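Local coordinates for protein cytochrome c' (Thermochromatium tepidum, PDB 3VRC) that carries a covalently attached heme c in a bundle of helices and probably takes part in electron transfer in a thermophilic purple photosynthetic bacterium, at residues A115-G118 with A119-A123; A123-Q126 with K127-D131. All coordinates share one frame; numbering follows the deposited sequence.

In the fold
Both contacts lie on helix 107-128 and follow one another along it, sharing A123, with their centres 11 Å apart. Each is partly buried and each tethers heme c through one cysteine: C121 in contact 1, C124 in contact 2. Contact 1 is an uninterrupted stretch of helix; V117 and C121 are buried against the heme, and V117 and A120 pack on helix 81-103, while A115, D116, A119 and K122 are exposed. Its chemistry is regular backbone bonding plus a thioether. Contact 2 reaches the C-terminal end of the helix, where the chemistry turns polar and aromatic: H125 binds the iron, R129 stacks on its imidazole, and waters meet the carbonyls of Q126, K127 and R129.

Contact 1: residues A115-G118 with A119-A123; sequences ADVG and AACKA. With HEC (heme c), chain L.
V117 and C121, one helical turn apart, meet through CG1 and SG because their first torsions send both groups to the heme side. In V117, CG1 is anti to the backbone N (chi1 173°), whereas C121 SG lies anti to its own carbonyl carbon (chi1 -46°). The resulting distance of 4.2 Å from V117 CG1 to C121 SG is a loose apolar touch. The evidence for a shared target is more direct: V117 CG1 is 3.9 Å from CBB of the heme, and C121 SG is joined covalently to heme CAB at 1.9 Å. This thioether is the first of two in the CXXCH heme-binding motif of c-type cytochromes, here on the last long helix of the cytochrome c' bundle. V117 also packs on L91, A94 and L98 of helix 81-103, and A120 on L91, so this side of the helix is held between heme and a neighbouring helix.

The backbone beneath is alpha-helical, with four successive i to i+4 hydrogen bonds. C121 N to V117 O spans 3.0 Å, which ties the thioether-bearing residue to the valine beside it. K122 N donates to G118 O at 3.0 Å. The K122 side chain is extended along its whole length, so NZ leads away from residues 115-118, while K122 CB rests 3.5 Å from G118 O.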
ATOM      1  N   ALA B 115       1.163 -19.067   2.980  1.00 11.65           N
ATOM      2  CA  ALA B 115       1.131 -19.554   4.367  1.00 12.54           C
ATOM      3  C   ALA B 115       2.243 -18.933   5.175  1.00 11.40           C
ATOM      4  O   ALA B 115       2.013 -18.517   6.312  1.00 12.51           O
ATOM      5  CB  ALA B 115       1.264 -21.084   4.352  1.00 14.46           C
ATOM      6  N   ASP B 116       3.432 -18.852   4.625  1.00 11.18           N
ATOM      7  CA  ASP B 116       4.558 -18.314   5.371  1.00 12.47           C
ATOM      8  C   ASP B 116       4.334 -16.799   5.663  1.00 11.23           C
ATOM      9  O   ASP B 116       4.647 -16.308   6.744  1.00 11.74           O
ATOM     10  CB  ASP B 116       5.885 -18.487   4.662  1.00 13.06           C
ATOM     11  CG  ASP B 116       6.341 -19.945   4.531  1.00 15.97           C
ATOM     12  OD1 ASP B 116       5.666 -20.816   5.100  1.00 19.02           O
ATOM     13  OD2 ASP B 116       7.327 -20.175   3.827  1.00 19.83           O
ATOM     14  N   VAL B 117       3.809 -16.060   4.691  1.00 10.48           N
ATOM     15  CA  VAL B 117       3.468 -14.651   4.954  1.00  9.81           C
ATOM     16  C   VAL B 117       2.421 -14.554   6.030  1.00  9.80           C
ATOM     17  O   VAL B 117       2.594 -13.742   6.972  1.00  9.94           O
ATOM     18  CB  VAL B 117       3.037 -13.956   3.640  1.00 10.23           C
ATOM     19  CG1 VAL B 117       2.527 -12.568   3.938  1.00 11.41           C
ATOM     20  CG2 VAL B 117       4.228 -13.872   2.683  1.00 10.73           C
ATOM     21  N   GLY B 118       1.302 -15.276   5.923  1.00 10.43           N
ATOM     22  CA  GLY B 118       0.261 -15.160   6.913  1.00 11.04           C
ATOM     23  C   GLY B 118       0.800 -15.463   8.302  1.00 11.47           C
ATOM     24  O   GLY B 118       0.383 -14.839   9.282  1.00 12.03           O
ATOM     25  N   ALA B 119       1.690 -16.454   8.402  1.00 11.91           N
ATOM     26  CA  ALA B 119       2.272 -16.777   9.718  1.00 13.01           C
ATOM     27  C   ALA B 119       3.065 -15.592  10.261  1.00 11.57           C
ATOM     28  O   ALA B 119       3.051 -15.347  11.473  1.00 12.43           O
ATOM     29  CB  ALA B 119       3.119 -18.026   9.594  1.00 13.51           C
ATOM     30  N   ALA B 120       3.767 -14.875   9.376  1.00 11.29           N
ATOM     31  CA  ALA B 120       4.541 -13.711   9.807  1.00 10.74           C
ATOM     32  C   ALA B 120       3.613 -12.569  10.275  1.00 10.89           C
ATOM     33  O   ALA B 120       3.916 -11.889  11.256  1.00 11.39           O
ATOM     34  CB  ALA B 120       5.503 -13.257   8.720  1.00 11.45           C
ATOM     35  N   CYS B 121       2.509 -12.334   9.584  1.00 10.38           N
ATOM     36  CA  CYS B 121       1.558 -11.321  10.061  1.00 10.33           C
ATOM     37  C   CYS B 121       1.071 -11.720  11.467  1.00 10.31           C
ATOM     38  O   CYS B 121       1.040 -10.907  12.389  1.00 11.37           O
ATOM     39  CB  CYS B 121       0.334 -11.227   9.160  1.00 11.11           C
ATOM     40  SG  CYS B 121       0.562 -11.179   7.355  1.00 10.82           S
ATOM     41  N   LYS B 122       0.651 -12.977  11.586  1.00 11.09           N
ATOM     42  CA  LYS B 122       0.064 -13.429  12.852  1.00 12.46           C
ATOM     43  C   LYS B 122       1.049 -13.407  13.990  1.00 12.35           C
ATOM     44  O   LYS B 122       0.688 -13.076  15.128  1.00 13.38           O
ATOM     45  CB  LYS B 122      -0.448 -14.867  12.650  1.00 14.17           C
ATOM     46  CG  LYS B 122      -1.186 -15.428  13.879  1.00 18.33           C
ATOM     47  CD  LYS B 122      -1.675 -16.850  13.606  1.00 22.31           C
ATOM     48  CE  LYS B 122      -2.326 -17.449  14.834  1.00 32.35           C
ATOM     49  NZ  LYS B 122      -2.762 -18.869  14.593  1.00 36.57           N
ATOM     50  N   ALA B 123       2.317 -13.724  13.749  1.00 12.18           N
ATOM     51  CA  ALA B 123       3.324 -13.782  14.809  1.00 14.28           C
ATOM     52  C   ALA B 123       3.429 -12.411  15.457  1.00 12.70           C
ATOM     53  O   ALA B 123       3.559 -12.281  16.703  1.00 13.81           O
ATOM     54  CB  ALA B 123       4.698 -14.253  14.277  1.00 15.45           C
TER
HETATM   55 FE   HEC L 201      -0.477  -5.882  11.037  1.00  8.98          FE
HETATM   56  CHA HEC L 201      -2.593  -3.537  12.442  1.00  9.61           C
HETATM   57  CHB HEC L 201      -2.854  -6.652   8.681  1.00  9.82           C
HETATM   58  CHC HEC L 201       1.798  -7.761   9.336  1.00  9.30           C
HETATM   59  CHD HEC L 201       1.870  -5.096  13.377  1.00 10.58           C
HETATM   60  NA  HEC L 201      -2.422  -5.263  10.672  1.00  9.68           N
HETATM   61  C1A HEC L 201      -3.105  -4.298  11.343  1.00  9.15           C
HETATM   62  C2A HEC L 201      -4.442  -4.227  10.874  1.00 10.39           C
HETATM   63  C3A HEC L 201      -4.553  -5.142   9.790  1.00 10.16           C
HETATM   64  C4A HEC L 201      -3.231  -5.709   9.691  1.00  9.35           C
HETATM   65  CMA HEC L 201      -5.697  -5.400   8.891  1.00 11.83           C
HETATM   66  CAA HEC L 201      -5.539  -3.413  11.483  1.00 14.27           C
HETATM   67  CBA HEC L 201      -6.188  -2.467  10.592  1.00 14.42           C
HETATM   68  CGA HEC L 201      -5.140  -1.509  10.147  1.00 10.75           C
HETATM   69  O1A HEC L 201      -5.203  -1.171   8.911  1.00 13.77           O
HETATM   70  O2A HEC L 201      -4.301  -0.989  10.893  1.00 13.32           O
HETATM   71  NB  HEC L 201      -0.516  -6.953   9.295  1.00  8.97           N
HETATM   72  C1B HEC L 201      -1.554  -7.177   8.500  1.00  9.08           C
HETATM   73  C2B HEC L 201      -1.269  -8.136   7.456  1.00  9.12           C
HETATM   74  C3B HEC L 201       0.088  -8.410   7.639  1.00  9.09           C
HETATM   75  C4B HEC L 201       0.530  -7.657   8.790  1.00  8.70           C
HETATM   76  CMB HEC L 201      -2.179  -8.649   6.425  1.00 10.60           C
HETATM   77  CAB HEC L 201       1.002  -9.367   6.893  1.00  9.73           C
HETATM   78  CBB HEC L 201       0.874  -9.422   5.422  1.00 10.27           C
HETATM   79  NC  HEC L 201       1.494  -6.344  11.306  1.00  9.80           N
HETATM   80  C1C HEC L 201       2.268  -7.161  10.523  1.00  9.47           C
HETATM   81  C2C HEC L 201       3.599  -7.368  11.089  1.00  9.59           C
HETATM   82  C3C HEC L 201       3.593  -6.565  12.250  1.00  9.72           C
HETATM   83  C4C HEC L 201       2.270  -5.976  12.348  1.00  9.28           C
HETATM   84  CMC HEC L 201       4.613  -8.268  10.493  1.00 11.00           C
HETATM   85  CAC HEC L 201       4.679  -6.384  13.281  1.00 10.39           C
HETATM   86  CBC HEC L 201       6.072  -6.719  12.839  1.00 11.89           C
HETATM   87  ND  HEC L 201      -0.389  -4.639  12.617  1.00  9.91           N
HETATM   88  C1D HEC L 201       0.652  -4.421  13.457  1.00  9.71           C
HETATM   89  C2D HEC L 201       0.386  -3.415  14.441  1.00 10.23           C
HETATM   90  C3D HEC L 201      -0.852  -2.907  14.146  1.00  9.54           C
HETATM   91  C4D HEC L 201      -1.297  -3.672  12.970  1.00  9.51           C
HETATM   92  CMD HEC L 201       1.308  -3.005  15.570  1.00 11.32           C
HETATM   93  CAD HEC L 201      -1.605  -1.772  14.771  1.00 11.02           C
HETATM   94  CBD HEC L 201      -1.253  -0.443  14.049  1.00 10.90           C
HETATM   95  CGD HEC L 201      -1.876   0.766  14.726  1.00 10.13           C
HETATM   96  O1D HEC L 201      -3.107   0.694  15.011  1.00 10.83           O
HETATM   97  O2D HEC L 201      -1.141   1.729  14.994  1.00 11.61           O

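Contact 2: residues A123-Q126 with K127-D131. With HEC (heme c), chain L.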
ATOM      1  N   ALA B 123       2.317 -13.724  13.749  1.00 12.18           N
ATOM      2  CA  ALA B 123       3.324 -13.782  14.809  1.00 14.28           C
ATOM      3  C   ALA B 123       3.429 -12.411  15.457  1.00 12.70           C
ATOM      4  O   ALA B 123       3.559 -12.281  16.703  1.00 13.81           O
ATOM      5  CB  ALA B 123       4.698 -14.253  14.277  1.00 15.45           C
ATOM      6  N   CYS B 124       3.442 -11.371  14.627  1.00 12.29           N
ATOM      7  CA  CYS B 124       3.530 -10.015  15.170  1.00 11.79           C
ATOM      8  C   CYS B 124       2.243  -9.600  15.874  1.00 11.32           C
ATOM      9  O   CYS B 124       2.299  -9.063  16.987  1.00 12.06           O
ATOM     10  CB  CYS B 124       3.969  -9.053  14.076  1.00 11.38           C
ATOM     11  SG  CYS B 124       4.237  -7.418  14.793  1.00 11.17           S
ATOM     12  N   HIS B 125       1.092  -9.881  15.261  1.00 10.98           N
ATOM     13  CA  HIS B 125      -0.136  -9.513  15.850  1.00 10.27           C
ATOM     14  C   HIS B 125      -0.310 -10.138  17.233  1.00 12.93           C
ATOM     15  O   HIS B 125      -0.789  -9.471  18.175  1.00 12.44           O
ATOM     16  CB  HIS B 125      -1.310  -9.924  14.987  1.00 11.60           C
ATOM     17  CG  HIS B 125      -1.354  -9.146  13.687  1.00 10.71           C
ATOM     18  ND1 HIS B 125      -1.976  -9.559  12.580  1.00 11.46           N
ATOM     19  CD2 HIS B 125      -0.784  -7.919  13.364  1.00  9.73           C
ATOM     20  CE1 HIS B 125      -1.809  -8.634  11.616  1.00 11.39           C
ATOM     21  NE2 HIS B 125      -1.094  -7.630  12.090  1.00  9.81           N
ATOM     22  N   GLN B 126       0.037 -11.424  17.356  1.00 12.12           N
ATOM     23  CA  GLN B 126      -0.202 -12.129  18.620  1.00 13.66           C
ATOM     24  C   GLN B 126       0.514 -11.411  19.756  1.00 14.64           C
ATOM     25  O   GLN B 126       0.002 -11.371  20.869  1.00 15.96           O
ATOM     26  CB  GLN B 126       0.245 -13.564  18.494  1.00 17.35           C
ATOM     27  CG  GLN B 126      -0.854 -14.309  17.773  1.00 20.63           C
ATOM     28  CD  GLN B 126      -0.648 -15.787  17.738  1.00 39.74           C
ATOM     29  OE1 GLN B 126       0.467 -16.256  17.497  1.00 36.01           O
ATOM     30  NE2 GLN B 126      -1.730 -16.548  17.979  1.00 51.80           N
ATOM     31  N   LYS B 127       1.712 -10.920  19.505  1.00 13.54           N
ATOM     32  CA  LYS B 127       2.455 -10.253  20.542  1.00 13.82           C
ATOM     33  C   LYS B 127       2.074  -8.800  20.726  1.00 13.06           C
ATOM     34  O   LYS B 127       2.154  -8.293  21.861  1.00 14.54           O
ATOM     35  CB  LYS B 127       3.946 -10.328  20.221  1.00 14.84           C
ATOM     36  CG  LYS B 127       4.569 -11.705  20.403  1.00 17.13           C
ATOM     37  CD  LYS B 127       6.009 -11.692  19.908  1.00 18.65           C
ATOM     38  CE  LYS B 127       6.863 -12.831  20.437  1.00 23.16           C
ATOM     39  NZ  LYS B 127       8.198 -12.777  19.738  1.00 25.21           N
ATOM     40  N   TYR B 128       1.837  -8.079  19.606  1.00 12.55           N
ATOM     41  CA  TYR B 128       1.969  -6.641  19.636  1.00 12.01           C
ATOM     42  C   TYR B 128       0.755  -5.830  19.163  1.00 13.06           C
ATOM     43  O   TYR B 128       0.796  -4.601  19.230  1.00 13.31           O
ATOM     44  CB  TYR B 128       3.180  -6.232  18.822  1.00 12.53           C
ATOM     45  CG  TYR B 128       4.491  -6.801  19.332  1.00 13.33           C
ATOM     46  CD1 TYR B 128       4.852  -6.626  20.677  1.00 13.21           C
ATOM     47  CD2 TYR B 128       5.342  -7.543  18.518  1.00 13.33           C
ATOM     48  CE1 TYR B 128       6.022  -7.174  21.185  1.00 14.58           C
ATOM     49  CE2 TYR B 128       6.512  -8.055  19.008  1.00 14.42           C
ATOM     50  CZ  TYR B 128       6.862  -7.873  20.368  1.00 14.52           C
ATOM     51  OH  TYR B 128       8.019  -8.421  20.887  1.00 17.45           O
ATOM     52  N   ARG B 129      -0.305  -6.483  18.714  1.00 12.43           N
ATOM     53  CA  ARG B 129      -1.508  -5.779  18.240  1.00 12.26           C
ATOM     54  C   ARG B 129      -2.686  -6.136  19.084  1.00 13.23           C
ATOM     55  O   ARG B 129      -2.949  -7.323  19.335  1.00 14.69           O
ATOM     56  CB  ARG B 129      -1.776  -6.133  16.778  1.00 12.81           C
ATOM     57  CG  ARG B 129      -2.957  -5.344  16.204  1.00 13.24           C
ATOM     58  CD  ARG B 129      -3.398  -5.808  14.823  1.00 12.49           C
ATOM     59  NE  ARG B 129      -4.016  -7.120  14.904  1.00 13.03           N
ATOM     60  CZ  ARG B 129      -4.546  -7.725  13.851  1.00 14.53           C
ATOM     61  NH1 ARG B 129      -4.489  -7.153  12.626  1.00 15.06           N
ATOM     62  NH2 ARG B 129      -5.161  -8.891  13.981  1.00 17.08           N
ATOM     63  N   ALA B 130      -3.432  -5.130  19.556  1.00 14.12           N
ATOM     64  CA  ALA B 130      -4.673  -5.376  20.313  1.00 15.71           C
ATOM     65  C   ALA B 130      -5.751  -5.931  19.390  1.00 18.96           C
ATOM     66  O   ALA B 130      -5.863  -5.559  18.235  1.00 18.61           O
ATOM     67  CB  ALA B 130      -5.097  -4.071  20.956  1.00 19.35           C
ATOM     68  N   ASP B 131      -6.545  -6.846  19.952  1.00 29.47           N
ATOM     69  CA  ASP B 131      -7.692  -7.428  19.264  1.00 37.46           C
ATOM     70  C   ASP B 131      -8.834  -6.414  19.259  1.00 43.19           C
ATOM     71  O   ASP B 131      -8.885  -5.504  20.112  1.00 52.16           O
ATOM     72  CB  ASP B 131      -8.143  -8.699  19.975  1.00 48.84           C
ATOM     73  CG  ASP B 131      -7.066  -9.766  20.024  1.00 61.06           C
ATOM     74  OD1 ASP B 131      -6.454 -10.043  18.958  1.00 70.59           O
ATOM     75  OD2 ASP B 131      -6.846 -10.349  21.117  1.00 92.14           O
ATOM     76  OXT ASP B 131      -9.748  -6.482  18.415  1.00 74.18           O
TER
HETATM   77 FE   HEC L 201      -0.477  -5.882  11.037  1.00  8.98          FE
HETATM   78  CHA HEC L 201      -2.593  -3.537  12.442  1.00  9.61           C
HETATM   79  CHB HEC L 201      -2.854  -6.652   8.681  1.00  9.82           C
HETATM   80  CHC HEC L 201       1.798  -7.761   9.336  1.00  9.30           C
HETATM   81  CHD HEC L 201       1.870  -5.096  13.377  1.00 10.58           C
HETATM   82  NA  HEC L 201      -2.422  -5.263  10.672  1.00  9.68           N
HETATM   83  C1A HEC L 201      -3.105  -4.298  11.343  1.00  9.15           C
HETATM   84  C2A HEC L 201      -4.442  -4.227  10.874  1.00 10.39           C
HETATM   85  C3A HEC L 201      -4.553  -5.142   9.790  1.00 10.16           C
HETATM   86  C4A HEC L 201      -3.231  -5.709   9.691  1.00  9.35           C
HETATM   87  CMA HEC L 201      -5.697  -5.400   8.891  1.00 11.83           C
HETATM   88  CAA HEC L 201      -5.539  -3.413  11.483  1.00 14.27           C
HETATM   89  CBA HEC L 201      -6.188  -2.467  10.592  1.00 14.42           C
HETATM   90  CGA HEC L 201      -5.140  -1.509  10.147  1.00 10.75           C
HETATM   91  O1A HEC L 201      -5.203  -1.171   8.911  1.00 13.77           O
HETATM   92  O2A HEC L 201      -4.301  -0.989  10.893  1.00 13.32           O
HETATM   93  NB  HEC L 201      -0.516  -6.953   9.295  1.00  8.97           N
HETATM   94  C1B HEC L 201      -1.554  -7.177   8.500  1.00  9.08           C
HETATM   95  C2B HEC L 201      -1.269  -8.136   7.456  1.00  9.12           C
HETATM   96  C3B HEC L 201       0.088  -8.410   7.639  1.00  9.09           C
HETATM   97  C4B HEC L 201       0.530  -7.657   8.790  1.00  8.70           C
HETATM   98  CMB HEC L 201      -2.179  -8.649   6.425  1.00 10.60           C
HETATM   99  CAB HEC L 201       1.002  -9.367   6.893  1.00  9.73           C
HETATM  100  CBB HEC L 201       0.874  -9.422   5.422  1.00 10.27           C
HETATM  101  NC  HEC L 201       1.494  -6.344  11.306  1.00  9.80           N
HETATM  102  C1C HEC L 201       2.268  -7.161  10.523  1.00  9.47           C
HETATM  103  C2C HEC L 201       3.599  -7.368  11.089  1.00  9.59           C
HETATM  104  C3C HEC L 201       3.593  -6.565  12.250  1.00  9.72           C
HETATM  105  C4C HEC L 201       2.270  -5.976  12.348  1.00  9.28           C
HETATM  106  CMC HEC L 201       4.613  -8.268  10.493  1.00 11.00           C
HETATM  107  CAC HEC L 201       4.679  -6.384  13.281  1.00 10.39           C
HETATM  108  CBC HEC L 201       6.072  -6.719  12.839  1.00 11.89           C
HETATM  109  ND  HEC L 201      -0.389  -4.639  12.617  1.00  9.91           N
HETATM  110  C1D HEC L 201       0.652  -4.421  13.457  1.00  9.71           C
HETATM  111  C2D HEC L 201       0.386  -3.415  14.441  1.00 10.23           C
HETATM  112  C3D HEC L 201      -0.852  -2.907  14.146  1.00  9.54           C
HETATM  113  C4D HEC L 201      -1.297  -3.672  12.970  1.00  9.51           C
HETATM  114  CMD HEC L 201       1.308  -3.005  15.570  1.00 11.32           C
HETATM  115  CAD HEC L 201      -1.605  -1.772  14.771  1.00 11.02           C
HETATM  116  CBD HEC L 201      -1.253  -0.443  14.049  1.00 10.90           C
HETATM  117  CGD HEC L 201      -1.876   0.766  14.726  1.00 10.13           C
HETATM  118  O1D HEC L 201      -3.107   0.694  15.011  1.00 10.83           O
HETATM  119  O2D HEC L 201      -1.141   1.729  14.994  1.00 11.61           O
HETATM  120  O   HOH W   1       0.204  -9.499  23.633  1.00 16.64           O
HETATM  121  O   HOH W   2      -2.146  -9.457  20.871  1.00 19.66           O
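The second half of the CXXCH motif and the C-terminal end of helix 107-128 form this contact, in which R129 lies over the proximal histidine of the heme. H125 NE2 binds the iron at 2.1 Å, and C124 SG makes the second thioether, to heme CAC. The R129 guanidinium covers one face of the imidazole: the group centres are 3.5 Å apart and the planes only 8° from parallel, which defines a stack. R129 NH1 sits toward the ring's rim, 3.2 Å from H125 CE1. A bend at chi3 (70°) turns the guanidinium back over the ring, after R129 CD has passed within 3.4 Å of heme CHA. R129 is the first residue to leave helical phi/psi, yet R129 N still donates to H125 O at 3.1 Å.

C124 SG, besides its thioether, meets the Y128 ring at its edge, a sulfur-aromatic contact. The polar ends of K127 and Y128 both turn to D83, K127 NZ in a salt bridge and Y128 OH in a hydrogen bond. Where the chain leaves the helix, water 2 lies 2.9 Å from Q126 O and 2.7 Å from R129 O.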